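Local atomic coordinates of P91 (Metagenome, PDB entry 4ZI5), a protein that hydrolyses phosphotriesters as a promiscuous activity of a dienelactone hydrolase-like alpha/beta hydrolase. Residues A[220-224]-A[225-229]. Residues are numbered along the deposited sequence; the frame is centred on the assembly and turned at random.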
loop_
_atom_site.group_PDB
_atom_site.type_symbol
_atom_site.label_atom_id
_atom_site.label_comp_id
_atom_site.label_asym_id
_atom_site.label_seq_id
_atom_site.Cartn_x
_atom_site.Cartn_y
_atom_site.Cartn_z
ATOM N N GLY A 220 7.662 3.189 -22.307
ATOM C CA GLY A 220 8.938 3.388 -22.993
ATOM C C GLY A 220 8.849 3.861 -24.444
ATOM O O GLY A 220 9.822 4.374 -24.976
ATOM N N SER A 221 7.688 3.715 -25.075
ATOM C CA SER A 221 7.501 4.094 -26.486
ATOM C C SER A 221 7.525 5.598 -26.786
ATOM O O SER A 221 7.703 5.974 -27.931
ATOM C CB SER A 221 6.177 3.539 -27.011
ATOM O OG SER A 221 5.065 4.303 -26.523
ATOM N N HIS A 222 7.324 6.455 -25.786
ATOM C CA HIS A 222 7.245 7.900 -26.028
ATOM C C HIS A 222 8.610 8.566 -26.220
ATOM O O HIS A 222 8.661 9.719 -26.642
ATOM C CB HIS A 222 6.512 8.599 -24.889
ATOM C CG HIS A 222 5.200 7.968 -24.550
ATOM N ND1 HIS A 222 4.128 7.976 -25.416
ATOM C CD2 HIS A 222 4.792 7.293 -23.447
ATOM C CE1 HIS A 222 3.111 7.342 -24.860
ATOM N NE2 HIS A 222 3.490 6.913 -23.667
ATOM N N GLY A 223 9.697 7.866 -25.895
ATOM C CA GLY A 223 11.026 8.466 -25.863
ATOM C C GLY A 223 11.180 9.592 -24.843
ATOM O O GLY A 223 12.034 10.465 -25.038
ATOM N N ILE A 224 10.366 9.582 -23.767
ATOM C CA ILE A 224 10.440 10.579 -22.698
ATOM C C ILE A 224 11.210 9.948 -21.535
ATOM O O ILE A 224 10.817 8.885 -21.027
ATOM C CB ILE A 224 9.053 11.038 -22.177
ATOM C CG1 ILE A 224 8.208 11.636 -23.306
ATOM C CG2 ILE A 224 9.205 12.076 -21.052
ATOM C CD1 ILE A 224 6.732 11.787 -22.967
ATOM N N PRO A 225 12.309 10.590 -21.100
ATOM C CA PRO A 225 13.075 9.962 -20.012
ATOM C C PRO A 225 12.290 9.930 -18.703
ATOM O O PRO A 225 11.474 10.814 -18.446
ATOM C CB PRO A 225 14.320 10.850 -19.880
ATOM C CG PRO A 225 14.374 11.658 -21.145
ATOM C CD PRO A 225 12.961 11.818 -21.600
ATOM N N GLY A 226 12.509 8.891 -17.908
ATOM C CA GLY A 226 11.812 8.740 -16.612
ATOM C C GLY A 226 10.518 7.937 -16.665
ATOM O O GLY A 226 9.892 7.727 -15.621
ATOM N N LEU A 227 10.126 7.484 -17.864
ATOM C CA LEU A 227 8.921 6.694 -18.066
ATOM C C LEU A 227 9.257 5.256 -18.443
ATOM O O LEU A 227 9.984 5.015 -19.405
ATOM C CB LEU A 227 8.032 7.303 -19.146
ATOM C CG LEU A 227 7.148 8.467 -18.720
ATOM C CD1 LEU A 227 7.974 9.660 -18.293
ATOM C CD2 LEU A 227 6.219 8.828 -19.885
ATOM N N ALA A 228 8.746 4.301 -17.674
ATOM C CA ALA A 228 8.938 2.900 -17.953
ATOM C C ALA A 228 7.818 2.108 -17.267
ATOM O O ALA A 228 7.318 2.525 -16.214
ATOM C CB ALA A 228 10.313 2.425 -17.495
ATOM N N TYR A 229 7.478 0.962 -17.867
ATOM C CA TYR A 229 6.487 0.041 -17.362
ATOM C C TYR A 229 7.040 -0.798 -16.260
ATOM O O TYR A 229 8.208 -1.227 -16.337
ATOM C CB TYR A 229 6.049 -0.894 -18.489
ATOM C CG TYR A 229 4.958 -1.879 -18.128
ATOM C CD1 TYR A 229 3.773 -1.456 -17.534
ATOM C CD2 TYR A 229 5.119 -3.252 -18.356
ATOM C CE1 TYR A 229 2.768 -2.365 -17.211
ATOM C CE2 TYR A 229 4.112 -4.158 -18.038
ATOM C CZ TYR A 229 2.945 -3.721 -17.458
ATOM O OH TYR A 229 1.955 -4.641 -17.133
#
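Pro225 follows Ile224 directly, and its ring carbon CD lies 3.8 Å from Ile224 CG2. Proline, its phi already fixed by the ring, suits this second position of the type II beta turn from Ile224 to Leu227. Gly226 comes next with phi 92°, where a side chain would press against the preceding carbonyl oxygen, so glycine fits the third position. The turn closes loosely: Ile224 O and Leu227 N stand 3.5 Å apart without a hydrogen bond. Leu227 then points back to residues 220-224, and its branched aliphatic chain suits the place by offering one methyl to Ile224 and one to His222. CD1 meets Ile224 CG2 at 3.9 Å; CG2 is anti to the Ile224 backbone N and lies beside the carbonyl carbon, where the chain runs on into Pro225. CD2 approaches His222 CD2 obliquely at 4.1 Å, the two side chains crossing at about a right angle; Ser221 OG sits 3.9 Å above one face of that imidazole, and the ring also stacks with Phe52. With no hydrogen bond joining 220-224 to 225-229, the bend of this surface loop before helix 231-248 probably rests on proline and glycine backbone preferences and apolar contact, with backbone hydrogen bonds from Gly226 and Ala228 to His212 outside it.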